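Local coordinates for nitrogenase molybdenum-iron protein alpha chain (Clostridium pasteurianum, PDB 5VQ3) that forms part of the molybdenum-iron component of nitrogenase, which reduces dinitrogen to ammonium at an iron-sulfur-molybdenum cluster, at residues L259-R264 against C284-V289. Residues are numbered along the deposited sequence; the frame is centred on the assembly and turned at random.
Sequences LVQCHR and CNFIGV. With ICS (iron-sulfur-molybdenum cluster with interstitial carbon), chain F.
C284 N gives a nearly straight hydrogen bond to V260 O (2.8 Å, 168° at the hydrogen), continuing the parallel pairing of strands 257-260 and 281-283 just past the end of the latter; a second bond is accepted by the Q261 side chain. Beyond the first, Q261 CA makes a CA-H...O contact with C284 O at 3.5 Å. The Q261 chain leaves with CG anti to the backbone N (chi1 176°) and bends at chi2 (66°), which carries its amide alongside the C284-F286 backbone. There Q261 OE1 accepts a bond from F286 N at 3.0 Å, on a lone pair in the amide plane, and also lies at the edge of the F286 ring. Q261 OE1 is 3.3 Å from C284 SG.

Among apolar contacts, L259 CB packs on C284 CB at 3.8 Å and L259 CD1 reaches F286 CE2 at 4.1 Å. The I287 CD1 methyl lies against the amide nitrogen of Q261, the two side chains crossing at about a right angle.

One residue after Q261, the CB of C262 points away from C284-V289, and its SG binds FE1 of the iron-sulfur-molybdenum cluster (2.3 Å) while also capping a backbone N early in helix 263-277. That helix links strands 257-260 and 281-283 in a beta-alpha-beta crossover, and the contact joins the loops leaving their C-terminal ends; 284-289 leads into helix 289-303, helix 221-232 packs against F286, and helix 347-350 against Q261 and I287.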
ATOM      1  N   LEU A 259      24.119 -36.402 -17.100  1.00 22.50           N
ATOM      2  CA  LEU A 259      24.873 -35.546 -16.227  1.00 21.13           C
ATOM      3  C   LEU A 259      24.172 -35.611 -14.883  1.00 26.53           C
ATOM      4  O   LEU A 259      22.984 -35.452 -14.827  1.00 30.11           O
ATOM      5  CB  LEU A 259      24.846 -34.120 -16.720  1.00 24.69           C
ATOM      6  CG  LEU A 259      25.333 -33.834 -18.140  1.00 32.91           C
ATOM      7  CD1 LEU A 259      25.301 -32.320 -18.363  1.00 33.79           C
ATOM      8  CD2 LEU A 259      26.716 -34.389 -18.336  1.00 37.31           C
ATOM      9  N   VAL A 260      24.914 -35.799 -13.812  1.00 24.99           N
ATOM     10  CA  VAL A 260      24.333 -35.969 -12.497  1.00 22.71           C
ATOM     11  C   VAL A 260      24.722 -34.763 -11.666  1.00 24.83           C
ATOM     12  O   VAL A 260      25.862 -34.634 -11.196  1.00 24.93           O
ATOM     13  CB  VAL A 260      24.799 -37.289 -11.836  1.00 22.26           C
ATOM     14  CG1 VAL A 260      24.333 -37.361 -10.399  1.00 26.07           C
ATOM     15  CG2 VAL A 260      24.312 -38.460 -12.630  1.00 22.96           C
ATOM     16  N   GLN A 261      23.769 -33.832 -11.516  1.00 22.13           N
ATOM     17  CA  GLN A 261      23.997 -32.658 -10.711  1.00 21.14           C
ATOM     18  C   GLN A 261      23.890 -33.032  -9.217  1.00 24.16           C
ATOM     19  O   GLN A 261      24.883 -32.948  -8.486  1.00 29.32           O
ATOM     20  CB  GLN A 261      23.003 -31.535 -11.110  1.00 23.93           C
ATOM     21  CG  GLN A 261      23.094 -30.288 -10.252  1.00 25.50           C
ATOM     22  CD  GLN A 261      24.382 -29.503 -10.352  1.00 29.61           C
ATOM     23  OE1 GLN A 261      24.883 -29.232 -11.440  1.00 29.23           O
ATOM     24  NE2 GLN A 261      24.919 -29.122  -9.208  1.00 34.15           N
ATOM     25  N   CYS A 262      22.701 -33.410  -8.761  1.00 20.92           N
ATOM     26  CA  CYS A 262      22.548 -33.857  -7.360  1.00 22.19           C
ATOM     27  C   CYS A 262      22.732 -35.354  -7.265  1.00 19.50           C
ATOM     28  O   CYS A 262      21.830 -36.133  -7.614  1.00 21.83           O
ATOM     29  CB  CYS A 262      21.166 -33.516  -6.795  1.00 19.96           C
ATOM     30  SG  CYS A 262      21.056 -34.153  -5.111  1.00 20.50           S
ATOM     31  N   HIS A 263      23.913 -35.767  -6.820  1.00 22.16           N
ATOM     32  CA  HIS A 263      24.171 -37.189  -6.646  1.00 26.85           C
ATOM     33  C   HIS A 263      23.258 -37.887  -5.619  1.00 21.92           C
ATOM     34  O   HIS A 263      22.746 -38.928  -5.894  1.00 20.66           O
ATOM     35  CB  HIS A 263      25.613 -37.446  -6.293  1.00 26.70           C
ATOM     36  CG  HIS A 263      25.917 -38.901  -6.106  1.00 28.28           C
ATOM     37  ND1 HIS A 263      25.948 -39.490  -4.863  1.00 32.07           N
ATOM     38  CD2 HIS A 263      26.151 -39.886  -7.000  1.00 32.64           C
ATOM     39  CE1 HIS A 263      26.223 -40.775  -4.997  1.00 32.04           C
ATOM     40  NE2 HIS A 263      26.337 -41.043  -6.284  1.00 36.44           N
ATOM     41  N   ARG A 264      23.018 -37.247  -4.478  1.00 22.03           N
ATOM     42  CA  ARG A 264      22.201 -37.816  -3.448  1.00 23.66           C
ATOM     43  C   ARG A 264      20.824 -38.240  -3.952  1.00 23.45           C
ATOM     44  O   ARG A 264      20.371 -39.359  -3.728  1.00 24.14           O
ATOM     45  CB  ARG A 264      22.102 -36.830  -2.278  1.00 23.14           C
ATOM     46  CG  ARG A 264      21.379 -37.323  -1.031  1.00 27.40           C
ATOM     47  CD  ARG A 264      22.032 -38.550  -0.355  1.00 25.33           C
ATOM     48  NE  ARG A 264      21.592 -39.837  -0.917  1.00 37.47           N
ATOM     49  CZ  ARG A 264      22.408 -40.802  -1.392  1.00 33.66           C
ATOM     50  NH1 ARG A 264      23.743 -40.673  -1.366  1.00 32.61           N
ATOM     51  NH2 ARG A 264      21.871 -41.911  -1.881  1.00 34.33           N
ATOM     52  N   CYS A 284      28.076 -33.723 -12.680  1.00 26.25           N
ATOM     53  CA  CYS A 284      27.786 -32.398 -13.250  1.00 28.95           C
ATOM     54  C   CYS A 284      27.948 -31.421 -12.092  1.00 31.60           C
ATOM     55  O   CYS A 284      27.300 -31.590 -11.060  1.00 31.58           O
ATOM     56  CB  CYS A 284      26.293 -32.356 -13.667  1.00 22.79           C
ATOM     57  SG  CYS A 284      25.717 -30.788 -14.207  1.00 41.35           S
ATOM     58  N   ASN A 285      28.763 -30.399 -12.238  1.00 23.83           N
ATOM     59  CA  ASN A 285      28.915 -29.416 -11.174  1.00 28.47           C
ATOM     60  C   ASN A 285      28.638 -28.007 -11.750  1.00 27.62           C
ATOM     61  O   ASN A 285      29.573 -27.280 -12.023  1.00 30.34           O
ATOM     62  CB  ASN A 285      30.339 -29.536 -10.566  1.00 30.79           C
ATOM     63  CG  ASN A 285      30.657 -30.952  -9.985  1.00 43.47           C
ATOM     64  OD1 ASN A 285      31.532 -31.709 -10.487  1.00 38.56           O
ATOM     65  ND2 ASN A 285      29.974 -31.293  -8.902  1.00 32.62           N
ATOM     66  N   PHE A 286      27.366 -27.618 -11.933  1.00 23.07           N
ATOM     67  CA  PHE A 286      27.014 -26.402 -12.700  1.00 24.91           C
ATOM     68  C   PHE A 286      26.938 -25.104 -11.871  1.00 28.53           C
ATOM     69  O   PHE A 286      26.332 -24.118 -12.309  1.00 31.39           O
ATOM     70  CB  PHE A 286      25.689 -26.544 -13.436  1.00 34.16           C
ATOM     71  CG  PHE A 286      25.809 -27.013 -14.860  1.00 38.66           C
ATOM     72  CD1 PHE A 286      26.506 -26.281 -15.796  1.00 50.46           C
ATOM     73  CD2 PHE A 286      25.158 -28.182 -15.263  1.00 56.97           C
ATOM     74  CE1 PHE A 286      26.602 -26.710 -17.103  1.00 53.83           C
ATOM     75  CE2 PHE A 286      25.245 -28.626 -16.571  1.00 55.65           C
ATOM     76  CZ  PHE A 286      25.975 -27.883 -17.493  1.00 62.00           C
ATOM     77  N   ILE A 287      27.572 -25.102 -10.711  1.00 22.92           N
ATOM     78  CA  ILE A 287      27.619 -23.952  -9.806  1.00 20.17           C
ATOM     79  C   ILE A 287      29.058 -23.492  -9.691  1.00 22.87           C
ATOM     80  O   ILE A 287      29.939 -24.281  -9.322  1.00 26.52           O
ATOM     81  CB  ILE A 287      27.051 -24.334  -8.433  1.00 25.59           C
ATOM     82  CG1 ILE A 287      25.555 -24.678  -8.587  1.00 30.62           C
ATOM     83  CG2 ILE A 287      27.257 -23.187  -7.459  1.00 29.14           C
ATOM     84  CD1 ILE A 287      24.972 -25.560  -7.503  1.00 40.90           C
ATOM     85  N   GLY A 288      29.313 -22.229 -10.044  1.00 22.09           N
ATOM     86  CA  GLY A 288      30.668 -21.672  -9.970  1.00 21.58           C
ATOM     87  C   GLY A 288      31.387 -21.821 -11.312  1.00 25.86           C
ATOM     88  O   GLY A 288      31.205 -22.803 -12.048  1.00 26.14           O
ATOM     89  N   VAL A 289      32.226 -20.857 -11.640  1.00 26.87           N
ATOM     90  CA  VAL A 289      32.962 -20.946 -12.935  1.00 27.24           C
ATOM     91  C   VAL A 289      33.770 -22.234 -13.084  1.00 24.77           C
ATOM     92  O   VAL A 289      33.646 -22.935 -14.106  1.00 27.21           O
ATOM     93  CB  VAL A 289      33.855 -19.712 -13.172  1.00 27.09           C
ATOM     94  CG1 VAL A 289      34.599 -19.858 -14.505  1.00 29.54           C
ATOM     95  CG2 VAL A 289      33.018 -18.464 -13.159  1.00 30.27           C
TER
HETATM   96 FE1  ICS F 602      19.739 -32.662  -3.976  1.00 21.07          FE
HETATM   97 MO1  ICS F 602      16.387 -27.985  -0.007  1.00 18.47          MO
HETATM   98 FE2  ICS F 602      17.898 -32.330  -2.059  1.00 19.28          FE
HETATM   99 FE3  ICS F 602      18.078 -30.534  -4.026  1.00 20.16          FE
HETATM  100 FE4  ICS F 602      20.015 -30.733  -2.187  1.00 20.25          FE
HETATM  101 FE5  ICS F 602      18.750 -29.027  -0.712  1.00 18.49          FE
HETATM  102 FE6  ICS F 602      16.661 -30.596  -0.605  1.00 18.85          FE
HETATM  103 FE7  ICS F 602      16.865 -28.824  -2.495  1.00 19.45          FE
HETATM  104  CX  ICS F 602      18.111 -30.326  -2.014  1.00 19.57           C
HETATM  105  S1A ICS F 602      20.048 -32.976  -1.744  1.00 21.51           S
HETATM  106  S1B ICS F 602      17.619 -29.641   1.143  1.00 19.59           S
HETATM  107  S2A ICS F 602      17.484 -32.757  -4.206  1.00 20.74           S
HETATM  108  S2B ICS F 602      16.309 -32.749  -0.544  1.00 19.74           S
HETATM  109  S3A ICS F 602      20.956 -29.319  -0.806  1.00 19.74           S
HETATM  110  S3B ICS F 602      15.011 -29.354  -1.372  1.00 19.49           S
HETATM  111  S4A ICS F 602      20.296 -30.474  -4.438  1.00 21.12           S
HETATM  112  S4B ICS F 602      17.926 -27.107  -1.551  1.00 18.83           S
HETATM  113  S5A ICS F 602      16.756 -28.864  -4.697  1.00 21.68           S